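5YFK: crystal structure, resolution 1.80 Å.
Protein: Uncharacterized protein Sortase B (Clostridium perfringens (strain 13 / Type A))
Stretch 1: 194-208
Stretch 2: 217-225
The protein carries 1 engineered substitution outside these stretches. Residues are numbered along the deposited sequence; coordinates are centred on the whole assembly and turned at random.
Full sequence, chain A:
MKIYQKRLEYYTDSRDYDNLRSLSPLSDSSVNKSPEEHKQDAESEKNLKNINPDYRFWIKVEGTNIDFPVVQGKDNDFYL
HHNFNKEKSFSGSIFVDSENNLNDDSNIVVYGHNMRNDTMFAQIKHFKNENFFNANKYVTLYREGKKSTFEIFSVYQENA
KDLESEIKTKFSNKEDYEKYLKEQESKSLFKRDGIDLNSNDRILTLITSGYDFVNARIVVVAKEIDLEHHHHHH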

# COMPACT_ATOMS: atom_id res chain seq x y z
N GLY A 194 -0.17 20.93 -7.92
CA GLY A 194 0.92 21.48 -7.11
C GLY A 194 1.78 20.42 -6.43
O GLY A 194 2.50 20.71 -5.48
N ILE A 195 1.71 19.20 -6.93
CA ILE A 195 2.34 18.05 -6.28
C ILE A 195 3.85 17.98 -6.59
O ILE A 195 4.59 17.21 -5.98
N ASP A 196 4.33 18.89 -7.46
CA ASP A 196 5.74 18.91 -7.90
C ASP A 196 6.33 17.50 -8.02
O ASP A 196 7.40 17.21 -7.47
N LEU A 197 5.77 16.69 -8.91
CA LEU A 197 6.25 15.33 -9.08
C LEU A 197 7.56 15.39 -9.87
O LEU A 197 7.64 16.07 -10.92
N ASN A 198 8.59 14.75 -9.35
CA ASN A 198 9.92 14.83 -9.95
C ASN A 198 10.84 13.67 -9.57
O ASN A 198 10.54 12.89 -8.66
N SER A 199 11.94 13.51 -10.30
CA SER A 199 12.73 12.30 -10.20
C SER A 199 13.47 12.16 -8.87
O SER A 199 13.99 11.09 -8.55
N ASN A 200 13.43 13.17 -8.02
CA ASN A 200 13.95 12.98 -6.66
C ASN A 200 12.96 12.31 -5.73
O ASN A 200 13.31 11.94 -4.61
N ASP A 201 11.72 12.15 -6.18
CA ASP A 201 10.67 11.68 -5.29
C ASP A 201 10.76 10.18 -5.02
O ASP A 201 11.39 9.40 -5.77
N ARG A 202 10.16 9.78 -3.91
CA ARG A 202 9.97 8.36 -3.62
C ARG A 202 8.48 8.09 -3.64
O ARG A 202 7.69 8.85 -3.07
N ILE A 203 8.07 7.04 -4.32
CA ILE A 203 6.65 6.79 -4.45
C ILE A 203 6.21 5.48 -3.80
O ILE A 203 7.00 4.56 -3.61
N LEU A 204 4.90 5.41 -3.60
CA LEU A 204 4.21 4.27 -3.02
C LEU A 204 3.06 3.91 -3.96
O LEU A 204 2.28 4.78 -4.38
N THR A 205 3.02 2.65 -4.37
CA THR A 205 1.98 2.17 -5.27
C THR A 205 1.14 1.14 -4.55
O THR A 205 1.67 0.12 -4.10
N LEU A 206 -0.17 1.35 -4.54
CA LEU A 206 -1.10 0.41 -3.92
C LEU A 206 -1.96 -0.24 -4.98
O LEU A 206 -2.53 0.45 -5.80
N ILE A 207 -2.01 -1.57 -4.95
CA ILE A 207 -2.66 -2.34 -6.01
C ILE A 207 -3.67 -3.30 -5.44
O ILE A 207 -3.36 -4.13 -4.56
N THR A 208 -4.86 -3.29 -6.05
CA THR A 208 -5.87 -4.25 -5.74
C THR A 208 -6.64 -4.69 -6.99
O THR A 208 -6.42 -4.16 -8.08
N ARG A 217 -7.58 -4.31 -12.35
CA ARG A 217 -6.78 -3.90 -11.22
C ARG A 217 -7.00 -2.43 -10.96
O ARG A 217 -7.02 -1.62 -11.90
N ILE A 218 -7.09 -2.07 -9.69
CA ILE A 218 -7.17 -0.64 -9.33
C ILE A 218 -5.88 -0.21 -8.62
O ILE A 218 -5.37 -0.93 -7.82
N VAL A 219 -5.34 0.95 -9.02
CA VAL A 219 -4.00 1.38 -8.62
C VAL A 219 -4.08 2.79 -8.05
O VAL A 219 -4.67 3.67 -8.66
N VAL A 220 -3.43 3.00 -6.91
CA VAL A 220 -3.20 4.32 -6.37
C VAL A 220 -1.69 4.55 -6.17
O VAL A 220 -0.97 3.66 -5.74
N VAL A 221 -1.20 5.66 -6.71
CA VAL A 221 0.22 6.02 -6.57
C VAL A 221 0.33 7.36 -5.84
O VAL A 221 -0.41 8.31 -6.09
N ALA A 222 1.27 7.40 -4.90
CA ALA A 222 1.44 8.54 -3.99
C ALA A 222 2.93 8.83 -3.84
O ALA A 222 3.78 7.93 -4.03
N LYS A 223 3.26 10.10 -3.67
CA LYS A 223 4.64 10.53 -3.43
C LYS A 223 4.91 10.98 -2.02
O LYS A 223 4.08 11.64 -1.38
N GLU A 224 6.13 10.73 -1.56
CA GLU A 224 6.49 11.05 -0.19
C GLU A 224 6.60 12.55 -0.05
O GLU A 224 7.18 13.21 -0.90
N ILE A 225 5.97 13.06 1.00
CA ILE A 225 6.03 14.47 1.32
C ILE A 225 6.52 14.70 2.73
O ILE A 225 6.50 13.79 3.56

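What holds the end of Lys223 in place? Its side chain (chi1 p, chi2 t, chi3 m, chi4 t) runs over the loop that precedes the first strand, and its ammonium group finds several acceptors there. Lys223 NZ donates to Ile195 O at 2.8 Å and, weakly, to Asp196 O at 3.1 Å. It also forms a salt bridge with Asp201, with Lys223 NZ 3.1 Å from Asp201 OD2; the hydrogen bonds to both carboxylate oxygens are weak. A water accepts from Lys223 NZ at 3.0 Å. The buried charge is thus met by one carboxylate, two backbone carbonyls and a water.

How is the loop shaped to receive the lysine? Asn198 to Asp201 form a type I turn, closed by Asp201 N to Asn198 O at 2.8 Å. Asp201, an m rotamer pointing toward the second stretch, also accepts from the backbone, Asn198 N to Asp201 OD2 at 2.8 Å. Asn198 ND2 donates to Asp196 O at 3.0 Å, so that carbonyl serves both Asn198 and Lys223. Around the aliphatic part of the lysine, Ile195 CG1 comes within 3.5 Å of Lys223 CD, and Leu197 CD1 lies 4.0 Å from the same Lys223 CD.

Where does water join the stretches near Arg202 and Glu224? One water donates to Asp201 OD1 at 2.7 Å and Glu224 O at 2.8 Å while accepting from Arg202 N at 2.9 Å. Another accepts from Arg202 NH2 at 2.9 Å and donates to Glu224 OE1 at 2.6 Å, linking the two charged side chains through water. Arg202 is extended, t at chi1 to chi3, and the closest approach of these side chains is Arg202 CD to Glu224 OE1 at 3.9 Å.

How do the remaining side chains pack along the antiparallel strands? Backbone bonds such as Leu206 N to Val220 O, 2.7 Å, set the register, and side chains alternate between the two faces. Ile203, Thr205 and Ile207 share one face with Val219, Val221 and Lys223. There Ile203 CD1 meets Val221 CG1 at 3.9 Å, Thr205 CG2 meets Val219 CG1 at 3.7 Å, and Ile207 CG1 approaches Val219 CG1 at 4.2 Å; Thr205 and Ile207 are m, both valines t. The other face carries Leu204, Leu206 and Thr208 with Ile218, Val220 and Ala222. Contacts here lie close to the backbone: Leu206 CB is 4.5 Å from Val220 CB, and Thr208 CG2 is 4.0 Å from Ile218 CB.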

# COMPACT_ATOMS: atom_id res chain seq x y z
CB ILE A 195 1.65 16.73 -6.69
CG1 ILE A 195 1.90 15.63 -5.66
CG2 ILE A 195 2.11 16.26 -8.06
CD1 ILE A 195 0.67 15.24 -4.88
CB ASP A 196 6.55 19.74 -6.90
CG ASP A 196 7.94 20.10 -7.40
OD1 ASP A 196 8.21 20.01 -8.61
OD2 ASP A 196 8.82 20.32 -6.54
CB LEU A 197 5.22 14.47 -9.80
CG LEU A 197 5.54 12.97 -9.84
CD1 LEU A 197 5.60 12.37 -8.44
CD2 LEU A 197 4.57 12.19 -10.73
CB ASN A 198 10.56 16.18 -9.60
CG ASN A 198 11.10 16.23 -8.18
OD1 ASN A 198 12.25 15.86 -7.94
ND2 ASN A 198 10.32 16.75 -7.26
CB SER A 199 13.74 12.28 -11.35
OG SER A 199 14.83 13.11 -11.04
CB ASN A 200 14.35 14.32 -6.04
CG ASN A 200 15.47 14.99 -6.78
OD1 ASN A 200 16.48 14.36 -7.12
ND2 ASN A 200 15.26 16.25 -7.15
CB ASP A 201 9.29 12.00 -5.88
CG ASP A 201 8.93 13.47 -5.75
OD1 ASP A 201 9.21 14.06 -4.69
OD2 ASP A 201 8.24 13.99 -6.66
CB ARG A 202 10.53 8.00 -2.25
CG ARG A 202 10.52 6.50 -2.03
CD ARG A 202 11.17 6.06 -0.73
NE ARG A 202 11.61 4.68 -0.86
CZ ARG A 202 12.19 3.97 0.11
NH1 ARG A 202 12.72 2.79 -0.17
NH2 ARG A 202 12.17 4.41 1.36
CB ILE A 203 6.17 6.85 -5.92
CG1 ILE A 203 6.93 5.85 -6.80
CG2 ILE A 203 6.28 8.30 -6.42
CD1 ILE A 203 6.25 5.59 -8.15
CB LEU A 204 3.63 4.66 -1.67
CG LEU A 204 2.83 3.59 -0.91
CD1 LEU A 204 3.58 2.32 -0.55
CD2 LEU A 204 2.27 4.21 0.34
CB THR A 205 2.62 1.55 -6.52
OG1 THR A 205 3.47 2.52 -7.16
CG2 THR A 205 1.58 0.99 -7.50
CB LEU A 206 -2.02 1.12 -2.92
CG LEU A 206 -1.36 2.01 -1.86
CD1 LEU A 206 -2.41 2.62 -0.96
CD2 LEU A 206 -0.32 1.25 -1.06
CB ILE A 207 -1.63 -3.10 -6.87
CG1 ILE A 207 -0.72 -2.10 -7.59
CG2 ILE A 207 -2.35 -3.96 -7.90
CD1 ILE A 207 0.51 -2.75 -8.20
CB THR A 208 -6.81 -3.75 -4.63
OG1 THR A 208 -7.60 -4.83 -4.15
CG2 THR A 208 -7.75 -2.64 -5.09
CB ARG A 217 -5.30 -4.15 -11.49
CG ARG A 217 -4.95 -5.60 -11.67
CD ARG A 217 -5.14 -6.34 -10.38
NE ARG A 217 -4.75 -7.73 -10.46
CZ ARG A 217 -5.58 -8.76 -10.67
NH1 ARG A 217 -6.88 -8.56 -10.93
NH2 ARG A 217 -5.09 -9.98 -10.69
CB ILE A 218 -8.36 -0.40 -8.39
CG1 ILE A 218 -9.65 -1.01 -8.98
CG2 ILE A 218 -8.54 1.09 -8.11
CD1 ILE A 218 -10.85 -0.96 -8.06
CB VAL A 219 -3.00 1.37 -9.80
CG1 VAL A 219 -1.57 1.61 -9.32
CG2 VAL A 219 -3.09 0.07 -10.58
CB VAL A 220 -3.94 4.54 -5.04
CG1 VAL A 220 -3.51 5.86 -4.42
CG2 VAL A 220 -5.45 4.54 -5.27
CB VAL A 221 0.93 6.10 -7.94
CG1 VAL A 221 2.43 6.02 -7.77
CG2 VAL A 221 0.45 4.98 -8.88
CB ALA A 222 0.84 8.20 -2.63
CB LYS A 223 5.06 11.66 -4.38
CG LYS A 223 4.25 12.92 -4.23
CD LYS A 223 4.95 14.07 -4.93
CE LYS A 223 5.92 14.81 -4.03
NZ LYS A 223 6.69 15.84 -4.79
CB GLU A 224 7.78 10.40 0.23
CG GLU A 224 7.99 10.53 1.72
CD GLU A 224 9.13 9.69 2.23
OE1 GLU A 224 9.78 8.95 1.45
OE2 GLU A 224 9.33 9.75 3.46
CB ILE A 225 4.65 15.12 1.17
CG1 ILE A 225 3.67 14.54 2.19
CG2 ILE A 225 4.16 14.95 -0.26
CD1 ILE A 225 2.36 15.30 2.23
O HOH W 1 8.64 18.01 -3.92
O HOH W 2 8.99 12.18 -2.74
O HOH W 3 10.82 6.76 2.47